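Local coordinates for SusD superfamily protein (Bacteroides vulgatus, PDB 3MYV) that probably binds polysaccharide at the outer membrane for glycan uptake, at residues A[113-118]-A[169-174]; A[155-160]-A[443-448]; A[298-303]-A[311-316]. All blocks are in the same frame, centred on the assembly; numbering follows the deposited sequence. Where two conformers were deposited one is given.

Contact 1: A[113-118]-A[169-174]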
ATOM      1  N   THR A 113       8.074  13.889   8.625  1.00 15.48           N
ATOM      2  CA  THR A 113       8.639  14.153   7.296  1.00 15.54           C
ATOM      3  C   THR A 113       9.538  13.001   6.827  1.00 13.07           C
ATOM      4  O   THR A 113       9.483  12.579   5.674  1.00 15.30           O
ATOM      5  CB  THR A 113       9.424  15.477   7.290  1.00 17.23           C
ATOM      6  OG1 THR A 113       8.559  16.551   7.704  1.00 15.66           O
ATOM      7  CG2 THR A 113      10.019  15.772   5.889  1.00 15.97           C
HETATM    8  N   MSE A 114      10.352  12.467   7.726  1.00 15.74           N
HETATM    9  CA  MSE A 114      11.173  11.317   7.403  1.00 13.92           C
HETATM   10  C   MSE A 114      10.309  10.099   7.101  1.00 14.59           C
HETATM   11  O   MSE A 114      10.681   9.297   6.249  1.00 14.63           O
HETATM   12  CB  MSE A 114      12.176  11.013   8.522  1.00 17.12           C
HETATM   13  CG  MSE A 114      13.206  12.118   8.749  1.00 17.20           C
HETATM   14 SE   MSE A 114      14.219  11.872  10.395  0.75 16.92          SE
HETATM   15  CE  MSE A 114      15.231  10.348   9.887  1.00 17.72           C
ATOM     16  N   ALA A 115       9.190   9.929   7.811  1.00 14.51           N
ATOM     17  CA  ALA A 115       8.269   8.798   7.538  1.00 13.39           C
ATOM     18  C   ALA A 115       7.685   8.913   6.110  1.00 15.26           C
ATOM     19  O   ALA A 115       7.602   7.925   5.383  1.00 15.00           O
ATOM     20  CB  ALA A 115       7.139   8.762   8.605  1.00 14.62           C
ATOM     21  N   VAL A 116       7.272  10.123   5.729  1.00 14.22           N
ATOM     22  CA  VAL A 116       6.817  10.407   4.354  1.00 14.76           C
ATOM     23  C   VAL A 116       7.889  10.036   3.314  1.00 14.71           C
ATOM     24  O   VAL A 116       7.621   9.328   2.338  1.00 12.60           O
ATOM     25  CB  VAL A 116       6.317  11.866   4.201  1.00 14.61           C
ATOM     26  CG1 VAL A 116       5.952  12.160   2.731  1.00 13.14           C
ATOM     27  CG2 VAL A 116       5.078  12.134   5.133  1.00 13.09           C
ATOM     28  N   ILE A 117       9.126  10.436   3.568  1.00 14.48           N
ATOM     29  CA  ILE A 117      10.239  10.113   2.673  1.00 13.51           C
ATOM     30  C   ILE A 117      10.421   8.608   2.528  1.00 14.40           C
ATOM     31  O   ILE A 117      10.557   8.082   1.430  1.00 13.58           O
ATOM     32  CB  ILE A 117      11.546  10.799   3.182  1.00 14.54           C
ATOM     33  CG1 ILE A 117      11.454  12.308   2.915  1.00 17.53           C
ATOM     34  CG2 ILE A 117      12.806  10.136   2.571  1.00 17.09           C
ATOM     35  CD1 ILE A 117      12.503  13.187   3.698  1.00 14.92           C
ATOM     36  N   ALA A 118      10.362   7.903   3.652  1.00 14.27           N
ATOM     37  CA  ALA A 118      10.496   6.462   3.648  1.00 12.87           C
ATOM     38  C   ALA A 118       9.359   5.790   2.849  1.00 12.86           C
ATOM     39  O   ALA A 118       9.612   4.915   2.063  1.00 13.62           O
ATOM     40  CB  ALA A 118      10.541   5.924   5.116  1.00 12.65           C
ATOM     41  N   GLU A 169      16.601   2.645   8.063  1.00 16.29           N
ATOM     42  CA  GLU A 169      17.323   3.548   8.973  1.00 17.09           C
ATOM     43  C   GLU A 169      16.529   4.824   9.200  1.00 15.95           C
ATOM     44  O   GLU A 169      16.460   5.337  10.316  1.00 15.75           O
ATOM     45  CB  GLU A 169      18.691   3.927   8.414  1.00 20.40           C
ATOM     46  CG  GLU A 169      19.815   3.018   8.809  1.00 32.90           C
ATOM     47  CD  GLU A 169      21.175   3.467   8.243  1.00 44.90           C
ATOM     48  OE1 GLU A 169      21.414   4.700   8.099  1.00 37.42           O
ATOM     49  OE2 GLU A 169      21.991   2.568   7.935  1.00 47.68           O
ATOM     50  N   THR A 170      15.972   5.345   8.119  1.00 16.27           N
ATOM     51  CA  THR A 170      15.151   6.544   8.178  1.00 17.33           C
ATOM     52  C   THR A 170      13.917   6.352   9.056  1.00 16.50           C
ATOM     53  O   THR A 170      13.615   7.175   9.926  1.00 16.33           O
ATOM     54  CB  THR A 170      14.737   6.954   6.769  1.00 18.64           C
ATOM     55  OG1 THR A 170      15.911   7.276   6.039  1.00 15.35           O
ATOM     56  CG2 THR A 170      13.817   8.157   6.810  1.00 16.58           C
ATOM     57  N   LEU A 171      13.208   5.254   8.839  1.00 15.89           N
ATOM     58  CA  LEU A 171      11.991   5.000   9.577  1.00 16.08           C
ATOM     59  C   LEU A 171      12.286   4.617  11.039  1.00 16.14           C
ATOM     60  O   LEU A 171      11.578   5.066  11.924  1.00 16.61           O
ATOM     61  CB  LEU A 171      11.167   3.952   8.818  1.00 18.12           C
ATOM     62  CG  LEU A 171       9.660   3.864   8.929  1.00 26.23           C
ATOM     63  CD1 LEU A 171       8.944   5.197   8.962  1.00 12.35           C
ATOM     64  CD2 LEU A 171       9.220   2.953   7.773  1.00 23.29           C
ATOM     65  N   GLU A 172      13.364   3.868  11.311  1.00 16.56           N
ATOM     66  CA  GLU A 172      13.748   3.565  12.689  1.00 16.75           C
ATOM     67  C   GLU A 172      14.003   4.877  13.458  1.00 18.41           C
ATOM     68  O   GLU A 172      13.517   5.050  14.576  1.00 17.72           O
ATOM     69  CB  GLU A 172      14.977   2.627  12.746  1.00 17.97           C
ATOM     70  CG  GLU A 172      14.675   1.228  12.233  1.00 16.90           C
ATOM     71  CD  GLU A 172      15.925   0.359  12.080  1.00 19.44           C
ATOM     72  OE1 GLU A 172      17.038   0.908  11.963  1.00 19.76           O
ATOM     73  OE2 GLU A 172      15.790  -0.881  12.058  1.00 21.35           O
ATOM     74  N   GLU A 173      14.702   5.823  12.834  1.00 20.38           N
ATOM     75  CA  GLU A 173      14.912   7.120  13.464  1.00 19.95           C
ATOM     76  C   GLU A 173      13.610   7.934  13.597  1.00 18.69           C
ATOM     77  O   GLU A 173      13.350   8.523  14.660  1.00 19.02           O
ATOM     78  CB  GLU A 173      16.010   7.909  12.756  1.00 19.77           C
ATOM     79  CG  GLU A 173      16.300   9.210  13.445  1.00 22.06           C
ATOM     80  CD  GLU A 173      17.377  10.044  12.788  1.00 29.56           C
ATOM     81  OE1 GLU A 173      18.045   9.558  11.838  1.00 26.49           O
ATOM     82  OE2 GLU A 173      17.536  11.197  13.241  1.00 30.55           O
ATOM     83  N   ALA A 174      12.801   7.959  12.543  1.00 15.80           N
ATOM     84  CA  ALA A 174      11.516   8.677  12.545  1.00 17.41           C
ATOM     85  C   ALA A 174      10.650   8.289  13.745  1.00 17.35           C
ATOM     86  O   ALA A 174      10.092   9.154  14.449  1.00 17.35           O
ATOM     87  CB  ALA A 174      10.746   8.424  11.233  1.00 18.39           C
TER

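Contact 2: A[155-160]-A[443-448]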
ATOM      1  N   PRO A 155      20.315  12.358  -9.715  1.00 17.83           N
ATOM      2  CA  PRO A 155      20.767  11.149  -9.027  1.00 20.00           C
ATOM      3  C   PRO A 155      20.645   9.905  -9.897  1.00 17.84           C
ATOM      4  O   PRO A 155      19.678   9.774 -10.640  1.00 17.95           O
ATOM      5  CB  PRO A 155      19.836  11.048  -7.828  1.00 22.11           C
ATOM      6  CG  PRO A 155      19.301  12.426  -7.614  1.00 20.86           C
ATOM      7  CD  PRO A 155      19.252  13.064  -8.972  1.00 19.60           C
ATOM      8  N   PRO A 156      21.628   9.003  -9.825  1.00 18.18           N
ATOM      9  CA  PRO A 156      21.547   7.805 -10.636  1.00 17.53           C
ATOM     10  C   PRO A 156      20.564   6.822  -9.982  1.00 17.29           C
ATOM     11  O   PRO A 156      20.106   7.056  -8.878  1.00 17.41           O
ATOM     12  CB  PRO A 156      22.978   7.257 -10.550  1.00 18.63           C
ATOM     13  CG  PRO A 156      23.415   7.658  -9.162  1.00 21.34           C
ATOM     14  CD  PRO A 156      22.881   9.051  -9.046  1.00 19.34           C
ATOM     15  N   ARG A 157      20.311   5.701 -10.635  1.00 17.11           N
ATOM     16  CA  ARG A 157      19.592   4.622 -10.009  1.00 15.97           C
ATOM     17  C   ARG A 157      20.493   4.011  -8.948  1.00 15.17           C
ATOM     18  O   ARG A 157      21.693   3.869  -9.149  1.00 16.96           O
ATOM     19  CB  ARG A 157      19.175   3.579 -11.038  1.00 16.61           C
ATOM     20  CG  ARG A 157      18.191   4.092 -12.083  1.00 19.40           C
ATOM     21  CD  ARG A 157      17.783   3.011 -13.044  1.00 16.27           C
ATOM     22  NE  ARG A 157      16.905   2.033 -12.422  1.00 10.43           N
ATOM     23  CZ  ARG A 157      16.403   0.948 -13.009  1.00 13.69           C
ATOM     24  NH1 ARG A 157      16.710   0.606 -14.266  1.00 16.07           N
ATOM     25  NH2 ARG A 157      15.586   0.175 -12.320  1.00 15.20           N
ATOM     26  N   SER A 158      19.918   3.694  -7.790  1.00 13.92           N
ATOM     27  CA  SER A 158      20.609   2.898  -6.805  1.00 14.83           C
ATOM     28  C   SER A 158      20.006   1.491  -6.780  1.00 14.95           C
ATOM     29  O   SER A 158      18.966   1.278  -7.400  1.00 16.08           O
ATOM     30  CB  SER A 158      20.490   3.578  -5.446  1.00 14.58           C
ATOM     31  OG  SER A 158      21.426   4.623  -5.359  1.00 18.25           O
ATOM     32  N   THR A 159      20.638   0.535  -6.085  1.00 15.90           N
ATOM     33  CA  THR A 159      20.082  -0.816  -5.999  1.00 17.34           C
ATOM     34  C   THR A 159      18.892  -0.817  -5.042  1.00 15.67           C
ATOM     35  O   THR A 159      18.706   0.093  -4.241  1.00 15.27           O
ATOM     36  CB  THR A 159      21.099  -1.884  -5.537  1.00 16.10           C
ATOM     37  OG1 THR A 159      21.531  -1.595  -4.200  1.00 17.47           O
ATOM     38  CG2 THR A 159      22.318  -1.923  -6.487  1.00 20.56           C
ATOM     39  N   VAL A 160      18.088  -1.857  -5.151  1.00 17.23           N
ATOM     40  CA  VAL A 160      16.984  -2.095  -4.228  1.00 15.05           C
ATOM     41  C   VAL A 160      17.539  -2.232  -2.803  1.00 16.14           C
ATOM     42  O   VAL A 160      17.006  -1.617  -1.865  1.00 16.61           O
ATOM     43  CB  VAL A 160      16.165  -3.336  -4.700  1.00 16.93           C
ATOM     44  CG1 VAL A 160      15.211  -3.898  -3.614  1.00 13.18           C
ATOM     45  CG2 VAL A 160      15.377  -2.960  -5.944  1.00 14.22           C
ATOM     46  N   PRO A 443      21.616   9.883 -20.140  1.00 15.96           N
ATOM     47  CA  PRO A 443      21.547   8.932 -21.246  1.00 15.58           C
ATOM     48  C   PRO A 443      22.133   7.549 -20.953  1.00 18.87           C
ATOM     49  O   PRO A 443      21.753   6.583 -21.615  1.00 19.81           O
ATOM     50  CB  PRO A 443      22.324   9.631 -22.370  1.00 16.94           C
ATOM     51  CG  PRO A 443      23.139  10.667 -21.691  1.00 15.76           C
ATOM     52  CD  PRO A 443      22.357  11.095 -20.509  1.00 15.20           C
ATOM     53  N   GLU A 444      23.022   7.447 -19.970  1.00 19.09           N
ATOM     54  CA  GLU A 444      23.625   6.160 -19.635  0.50 19.72           C
ATOM     55  C   GLU A 444      22.903   5.426 -18.490  1.00 19.53           C
ATOM     56  O   GLU A 444      23.272   4.333 -18.139  1.00 17.80           O
ATOM     57  CB  GLU A 444      25.114   6.340 -19.325  0.50 20.58           C
ATOM     58  CG  GLU A 444      25.906   7.031 -20.444  0.50 24.91           C
ATOM     59  CD  GLU A 444      25.695   6.404 -21.814  0.50 32.34           C
ATOM     60  OE1 GLU A 444      25.827   5.168 -21.950  0.50 34.85           O
ATOM     61  OE2 GLU A 444      25.399   7.158 -22.767  0.50 37.18           O
HETATM   62  N   MSE A 445      21.856   6.030 -17.922  1.00 15.37           N
HETATM   63  CA  MSE A 445      21.004   5.356 -16.973  1.00 15.05           C
HETATM   64  C   MSE A 445      20.431   4.106 -17.652  1.00 17.34           C
HETATM   65  O   MSE A 445      20.071   4.117 -18.832  1.00 16.41           O
HETATM   66  CB  MSE A 445      19.870   6.281 -16.497  1.00 16.18           C
HETATM   67  CG  MSE A 445      18.877   5.642 -15.584  1.00 14.86           C
HETATM   68 SE   MSE A 445      17.602   6.870 -14.774  0.75 13.88          SE
HETATM   69  CE  MSE A 445      18.827   7.930 -13.714  1.00 16.11           C
ATOM     70  N   GLU A 446      20.369   3.020 -16.903  1.00 15.45           N
ATOM     71  CA  GLU A 446      19.810   1.782 -17.430  1.00 16.92           C
ATOM     72  C   GLU A 446      18.297   1.769 -17.375  1.00 16.57           C
ATOM     73  O   GLU A 446      17.712   2.186 -16.398  1.00 18.44           O
ATOM     74  CB  GLU A 446      20.345   0.596 -16.654  1.00 18.46           C
ATOM     75  CG  GLU A 446      21.847   0.556 -16.706  1.00 27.25           C
ATOM     76  CD  GLU A 446      22.391  -0.832 -16.728  1.00 45.00           C
ATOM     77  OE1 GLU A 446      22.214  -1.504 -17.762  1.00 52.29           O
ATOM     78  OE2 GLU A 446      23.010  -1.238 -15.723  1.00 50.50           O
ATOM     79  N   GLN A 447      17.683   1.265 -18.439  1.00 17.14           N
ATOM     80  CA  GLN A 447      16.260   0.964 -18.465  1.00 16.93           C
ATOM     81  C   GLN A 447      16.099  -0.407 -17.815  1.00 17.48           C
ATOM     82  O   GLN A 447      17.042  -1.218 -17.804  1.00 20.42           O
ATOM     83  CB  GLN A 447      15.734   0.976 -19.897  1.00 16.80           C
ATOM     84  CG  GLN A 447      14.240   0.694 -20.078  1.00 16.65           C
ATOM     85  CD  GLN A 447      13.363   1.561 -19.243  1.00 20.10           C
ATOM     86  OE1 GLN A 447      13.042   1.214 -18.097  1.00 15.64           O
ATOM     87  NE2 GLN A 447      12.981   2.731 -19.789  1.00 15.30           N
ATOM     88  N   ASN A 448      14.944  -0.660 -17.228  1.00 17.89           N
ATOM     89  CA  ASN A 448      14.665  -1.998 -16.716  1.00 16.83           C
ATOM     90  C   ASN A 448      14.716  -3.013 -17.860  1.00 17.15           C
ATOM     91  O   ASN A 448      14.332  -2.708 -18.985  1.00 16.55           O
ATOM     92  CB  ASN A 448      13.330  -2.042 -15.953  1.00 15.52           C
ATOM     93  CG  ASN A 448      13.486  -1.572 -14.523  1.00 15.84           C
ATOM     94  OD1 ASN A 448      14.546  -1.773 -13.924  1.00 14.19           O
ATOM     95  ND2 ASN A 448      12.451  -0.928 -13.961  1.00 11.09           N
TER

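Contact 3: A[298-303]-A[311-316]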
ATOM      1  N   LEU A 298     -19.006  -7.607   1.469  1.00 14.32           N
ATOM      2  CA  LEU A 298     -18.548  -6.461   0.681  1.00 13.49           C
ATOM      3  C   LEU A 298     -18.645  -6.699  -0.832  1.00 13.70           C
ATOM      4  O   LEU A 298     -18.340  -5.814  -1.600  1.00 14.70           O
ATOM      5  CB  LEU A 298     -17.087  -6.103   1.048  1.00 12.76           C
ATOM      6  CG  LEU A 298     -16.782  -5.726   2.505  1.00 15.13           C
ATOM      7  CD1 LEU A 298     -15.319  -5.318   2.662  1.00 14.26           C
ATOM      8  CD2 LEU A 298     -17.702  -4.572   2.983  1.00 13.65           C
ATOM      9  N   LEU A 299     -19.042  -7.888  -1.268  1.00 14.73           N
ATOM     10  CA  LEU A 299     -19.171  -8.150  -2.697  1.00 16.21           C
ATOM     11  C   LEU A 299     -20.582  -7.898  -3.159  1.00 16.92           C
ATOM     12  O   LEU A 299     -21.522  -8.253  -2.464  1.00 16.92           O
ATOM     13  CB  LEU A 299     -18.800  -9.594  -3.013  1.00 15.63           C
ATOM     14  CG  LEU A 299     -17.386 -10.040  -2.676  1.00 17.94           C
ATOM     15  CD1 LEU A 299     -17.165 -11.520  -3.110  1.00 18.28           C
ATOM     16  CD2 LEU A 299     -16.363  -9.091  -3.307  1.00 13.49           C
ATOM     17  N   GLU A 300     -20.718  -7.356  -4.366  1.00 15.82           N
ATOM     18  CA  GLU A 300     -22.016  -7.065  -4.947  1.00 15.85           C
ATOM     19  C   GLU A 300     -22.127  -7.702  -6.318  1.00 17.29           C
ATOM     20  O   GLU A 300     -21.265  -7.501  -7.173  1.00 16.07           O
ATOM     21  CB  GLU A 300     -22.180  -5.568  -5.099  1.00 15.22           C
ATOM     22  CG  GLU A 300     -22.413  -4.876  -3.770  1.00 17.79           C
ATOM     23  CD  GLU A 300     -23.763  -5.218  -3.154  1.00 22.89           C
ATOM     24  OE1 GLU A 300     -24.692  -5.567  -3.924  1.00 22.93           O
ATOM     25  OE2 GLU A 300     -23.876  -5.159  -1.900  1.00 17.79           O
ATOM     26  N   GLU A 301     -23.191  -8.469  -6.505  1.00 16.01           N
ATOM     27  CA  GLU A 301     -23.376  -9.224  -7.738  1.00 14.93           C
ATOM     28  C   GLU A 301     -24.022  -8.345  -8.813  1.00 14.67           C
ATOM     29  O   GLU A 301     -24.937  -7.585  -8.536  1.00 16.60           O
ATOM     30  CB  GLU A 301     -24.271 -10.435  -7.489  1.00 17.01           C
ATOM     31  CG  GLU A 301     -24.360 -11.394  -8.638  1.00 17.51           C
ATOM     32  CD  GLU A 301     -25.480 -12.423  -8.487  1.00 26.99           C
ATOM     33  OE1 GLU A 301     -25.560 -13.086  -7.431  1.00 27.56           O
ATOM     34  OE2 GLU A 301     -26.267 -12.575  -9.439  1.00 32.73           O
ATOM     35  N   ASN A 302     -23.573  -8.496 -10.049  1.00 18.53           N
ATOM     36  CA  ASN A 302     -24.267  -7.898 -11.179  1.00 17.25           C
ATOM     37  C   ASN A 302     -23.939  -8.683 -12.445  1.00 17.33           C
ATOM     38  O   ASN A 302     -23.475  -9.835 -12.361  1.00 16.43           O
ATOM     39  CB  ASN A 302     -23.917  -6.409 -11.296  1.00 17.17           C
ATOM     40  CG  ASN A 302     -25.063  -5.590 -11.814  1.00 22.14           C
ATOM     41  OD1 ASN A 302     -25.598  -5.870 -12.885  1.00 17.43           O
ATOM     42  ND2 ASN A 302     -25.474  -4.577 -11.039  1.00 15.42           N
ATOM     43  N   LYS A 303     -24.193  -8.079 -13.609  1.00 17.79           N
ATOM     44  CA  LYS A 303     -24.153  -8.791 -14.876  1.00 17.50           C
ATOM     45  C   LYS A 303     -23.372  -7.927 -15.846  1.00 19.25           C
ATOM     46  O   LYS A 303     -23.684  -6.751 -16.040  1.00 17.94           O
ATOM     47  CB  LYS A 303     -25.550  -9.019 -15.414  1.00 17.09           C
ATOM     48  CG  LYS A 303     -26.431  -9.972 -14.615  1.00 19.61           C
ATOM     49  CD  LYS A 303     -26.024 -11.413 -14.837  1.00 27.10           C
ATOM     50  CE  LYS A 303     -26.823 -12.363 -14.002  1.00 32.24           C
ATOM     51  NZ  LYS A 303     -26.464 -13.765 -14.371  1.00 32.20           N
ATOM     52  N   TRP A 311     -18.501  -7.055  -8.015  1.00 13.34           N
ATOM     53  CA  TRP A 311     -17.677  -5.878  -7.807  1.00 13.54           C
ATOM     54  C   TRP A 311     -17.484  -5.691  -6.322  1.00 14.15           C
ATOM     55  O   TRP A 311     -18.201  -6.269  -5.511  1.00 16.52           O
ATOM     56  CB  TRP A 311     -18.269  -4.624  -8.487  1.00 13.79           C
ATOM     57  CG  TRP A 311     -19.585  -4.114  -8.031  1.00 11.74           C
ATOM     58  CD1 TRP A 311     -20.816  -4.567  -8.439  1.00 15.15           C
ATOM     59  CD2 TRP A 311     -19.845  -3.013  -7.140  1.00 12.70           C
ATOM     60  NE1 TRP A 311     -21.807  -3.827  -7.847  1.00 13.60           N
ATOM     61  CE2 TRP A 311     -21.234  -2.864  -7.054  1.00 11.18           C
ATOM     62  CE3 TRP A 311     -19.026  -2.145  -6.402  1.00 15.95           C
ATOM     63  CZ2 TRP A 311     -21.843  -1.896  -6.227  1.00 16.46           C
ATOM     64  CZ3 TRP A 311     -19.619  -1.181  -5.622  1.00 15.45           C
ATOM     65  CH2 TRP A 311     -21.011  -1.061  -5.531  1.00 12.90           C
ATOM     66  N   LEU A 312     -16.468  -4.918  -5.978  1.00 13.60           N
ATOM     67  CA  LEU A 312     -16.033  -4.796  -4.607  1.00 12.53           C
ATOM     68  C   LEU A 312     -16.592  -3.494  -4.044  1.00 13.71           C
ATOM     69  O   LEU A 312     -16.215  -2.405  -4.461  1.00 14.84           O
ATOM     70  CB  LEU A 312     -14.513  -4.766  -4.481  1.00 14.08           C
ATOM     71  CG  LEU A 312     -13.989  -4.661  -3.042  1.00 11.93           C
ATOM     72  CD1 LEU A 312     -14.369  -5.909  -2.240  1.00 10.94           C
ATOM     73  CD2 LEU A 312     -12.441  -4.427  -3.054  1.00 13.26           C
ATOM     74  N   TYR A 313     -17.457  -3.637  -3.061  1.00 15.62           N
ATOM     75  CA  TYR A 313     -18.052  -2.514  -2.410  1.00 13.50           C
ATOM     76  C   TYR A 313     -17.435  -2.323  -1.017  1.00 15.94           C
ATOM     77  O   TYR A 313     -18.083  -2.409   0.035  1.00 12.66           O
ATOM     78  CB  TYR A 313     -19.561  -2.707  -2.393  1.00 14.09           C
ATOM     79  CG  TYR A 313     -20.340  -1.480  -2.012  1.00 14.34           C
ATOM     80  CD1 TYR A 313     -19.854  -0.191  -2.289  1.00 14.73           C
ATOM     81  CD2 TYR A 313     -21.584  -1.593  -1.416  1.00 20.19           C
ATOM     82  CE1 TYR A 313     -20.582   0.920  -1.981  1.00 17.09           C
ATOM     83  CE2 TYR A 313     -22.329  -0.447  -1.073  1.00 16.63           C
ATOM     84  CZ  TYR A 313     -21.809   0.789  -1.356  1.00 21.70           C
ATOM     85  OH  TYR A 313     -22.537   1.915  -1.047  1.00 20.99           O
ATOM     86  N   LYS A 314     -16.144  -2.034  -1.043  1.00 14.45           N
ATOM     87  CA  LYS A 314     -15.376  -1.785   0.154  1.00 15.07           C
ATOM     88  C   LYS A 314     -15.290  -0.292   0.474  1.00 16.37           C
ATOM     89  O   LYS A 314     -15.102   0.069   1.626  1.00 14.07           O
ATOM     90  CB  LYS A 314     -13.984  -2.438   0.040  1.00 16.13           C
ATOM     91  CG  LYS A 314     -13.078  -2.163   1.210  1.00 18.83           C
ATOM     92  CD  LYS A 314     -11.792  -2.971   1.154  1.00 15.79           C
ATOM     93  CE  LYS A 314     -11.845  -4.236   1.944  1.00 15.01           C
ATOM     94  NZ  LYS A 314     -10.534  -5.050   2.000  1.00 10.03           N
ATOM     95  N   LEU A 315     -15.444   0.581  -0.520  1.00 15.27           N
ATOM     96  CA  LEU A 315     -15.472   2.001  -0.255  1.00 16.44           C
ATOM     97  C   LEU A 315     -16.932   2.436  -0.339  1.00 14.84           C
ATOM     98  O   LEU A 315     -17.488   2.701  -1.429  1.00 13.21           O
ATOM     99  CB  LEU A 315     -14.560   2.746  -1.254  1.00 14.97           C
ATOM    100  CG  LEU A 315     -13.071   2.333  -1.124  1.00 17.45           C
ATOM    101  CD1 LEU A 315     -12.656   1.188  -2.122  1.00 16.84           C
ATOM    102  CD2 LEU A 315     -12.161   3.507  -1.333  1.00 14.79           C
ATOM    103  N   ARG A 316     -17.558   2.489   0.829  1.00 15.25           N
ATOM    104  CA  ARG A 316     -19.008   2.472   0.903  1.00 16.48           C
ATOM    105  C   ARG A 316     -19.555   3.886   1.156  1.00 17.57           C
ATOM    106  O   ARG A 316     -19.186   4.542   2.120  1.00 17.91           O
ATOM    107  CB  ARG A 316     -19.458   1.505   2.013  1.00 15.75           C
ATOM    108  CG  ARG A 316     -18.995   0.052   1.793  1.00 18.74           C
ATOM    109  CD  ARG A 316     -19.454  -0.908   2.910  1.00 16.41           C
ATOM    110  NE  ARG A 316     -20.879  -1.231   2.847  1.00 13.93           N
ATOM    111  CZ  ARG A 316     -21.408  -2.221   2.126  1.00 15.32           C
ATOM    112  NH1 ARG A 316     -20.640  -3.021   1.368  1.00 15.02           N
ATOM    113  NH2 ARG A 316     -22.730  -2.431   2.178  1.00 14.97           N
TER
HETATM  114  O   HOH W   1     -21.636  -5.021  -0.178  1.00 18.60           O
HETATM  115  O   HOH W   2     -24.910  -3.735   0.344  1.00 33.24           O
HETATM  116  O   HOH W   3     -24.687  -3.874  -8.219  1.00 15.77           O

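Contact 1: A[113-118]-A[169-174]
Met-114, present as selenomethionine, touches Thr-170 with CB and Glu-173 with CE. CB meets the methyl group of Thr-170, with Met-114 CB 3.7 Å from Thr-170 CG2. Further out, the chain bends at chi3 (69°), which turns CE onto Glu-173. The extended Glu-173 side chain crosses Met-114 obliquely. The methyl lies near CB, CG and CD of the glutamate as well as its carboxylate; Met-114 CE is 3.5 Å from Glu-173 OE1. A long, flexible methionine suits this place because its reach lets the terminal methyl lie against a glutamate at the exposed margin of an otherwise buried contact. In Thr-170, CG2 stands anti to the backbone N and faces Met-114, while OG1 is satisfied by Phe-166 O in its own helix. The methyl closes to 3.4 Å between Thr-170 CG2 and Met-114 O, a carbonyl already engaged by Ala-118 N.

The two segments belong to helices 103-128 and 160-177, in the predominantly helical, TPR-related part of a SusD-type fold; here the segments' axes approach to 8.6 Å at 154°, roughly antiparallel. No hydrogen bond joins them, and small residues permit the close approach. Ala-174 CB sits 4.0 Å from Met-114 CB and also lies over Ala-115 N. Leu-171 divides its branches between two alanines: CD1 comes over the backbone of Ala-115, with Leu-171 CD1 3.9 Å from Ala-115 CA, whereas CD2 reaches Ala-118, with Leu-171 CD2 4.2 Å from Ala-118 CB. The same leucine also packs on Leu-195 and Ile-199 of helix 189-202, while Val-116 and Ile-117 of helix 103-128 pack against helix 77-94.

Contact 2: A[155-160]-A[443-448]
Arg-157 reaches across to Met-445, Glu-446 and Asn-448, and its side chain changes character along the way. The bond to CB already points toward 443-448. CG lies against selenomethionine Met-445, with Arg-157 CG 3.9 Å from Met-445 SE; the two side chains cross at about a right angle. CD continues over the same residue and comes within 3.5 Å of the carbonyl, measured from Arg-157 CD to Glu-446 O. Past CD the chain bends (chi3 72°), and NE bonds to Gly-141 O of strand 140-143, the antiparallel partner of strand 157-159. At the tip the amino groups take up two acceptors near the guanidinium plane. NH1 donates to the backbone, 2.8 Å from Arg-157 NH1 to Glu-446 O, approaching from above that carbonyl's plane. NH2 makes a straighter bond (162°) of 2.7 Å from Arg-157 NH2 to Asn-448 OD1, and NH1 adds a weak one to the same oxygen.

Asparagine suits this place because its amide works in both directions: while OD1 receives the arginine, ND2 donates to Leu-432 O and Phe-128 O, which fixes the rotation of the group. The methyl end of Met-445 fits beside the two prolines, with Met-445 CE 3.7 Å from Pro-155 O. An alanine in place of Arg-157 would probably leave Glu-446 O, Asn-448 OD1 and Gly-141 O without these donors, and Met-445 CG and SE without the arginine carbons they pack on. No carboxylate pairs with the guanidinium across this contact; neutral carbonyl and amide oxygens receive it, so the polar link between the weakly bonded strand 157-159 and the irregular loop after helix 438-441 rests on one cationic group and directional bonds, not on a salt bridge.

Contact 3: A[298-303]-A[311-316]
Glu-300 OE2, at the end of a side chain that packs beside Trp-311 and Tyr-313, is gripped by two waters that both lead on to Arg-316. One water donates to Glu-300 OE2 at 2.8 Å and accepts from Arg-316 NH1; the other links the same oxygen to Arg-316 NH2. The opposite charges thus meet through solvent. Arg-316 NH1 also bonds to Tyr-313 O, and CG of that arginine lies over the tyrosine ring.

Below its carboxylate, Glu-300 is apolar, which suits a place against aromatic rings. Its CB makes a CH-pi contact, 3.6 Å from Glu-300 CB to the centroid of the Trp-311 five-membered ring. Trp-311 CG stands in the crowded position (chi1 63°), and the indole beyond it presents a face to Glu-300 CB; a third water joins its NE1 to Asn-302 ND2.

Glu-300 and Trp-311 form an antiparallel hydrogen-bonded pair, with Trp-311 N 2.9 Å from Glu-300 O. Just beyond the strand, Tyr-313 N bonds to Leu-298 O at 2.8 Å. The Leu-298 branches divide: CD1 is 3.7 Å from Lys-314 CE, whose NZ bonds to Val-392 O and Glu-394, and CD2 is 3.7 Å from Arg-316 NH1. Leu-299 and Leu-312 are the neighbouring non-hydrogen-bonded pair; on the other face Leu-299 CD2 lies 3.9 Å from Leu-312 CD1.

This is a two-stranded beta hairpin, 299-304 with 307-312. Its leucine face packs on Val-279 of strand 277-279 and, through Leu-299, on helix 281-288, while on the tryptophan face the Trp-311 ring meets Trp-271.

From the N terminus, helix 103-128 supplies the first half of contact 1, which closes at 169-174 after a loop of about 50 residues. Within that loop the chain passes 155-160, where contact 2 begins; helix 160-177 follows directly, so contacts 1 and 2 cross. Contact 2 closes only at 443-448, tying strand 157-159 to the loop after helix 438-441, near the C terminus. Between its two halves lies contact 3, a short hairpin closure across seven residues. Contacts 1 and 3 stand on opposite sides of the chain's centre, with their own centres about 36 Å apart. None of the three touches another; contacts 1 and 2 come nearest, about 11 Å between closest atoms.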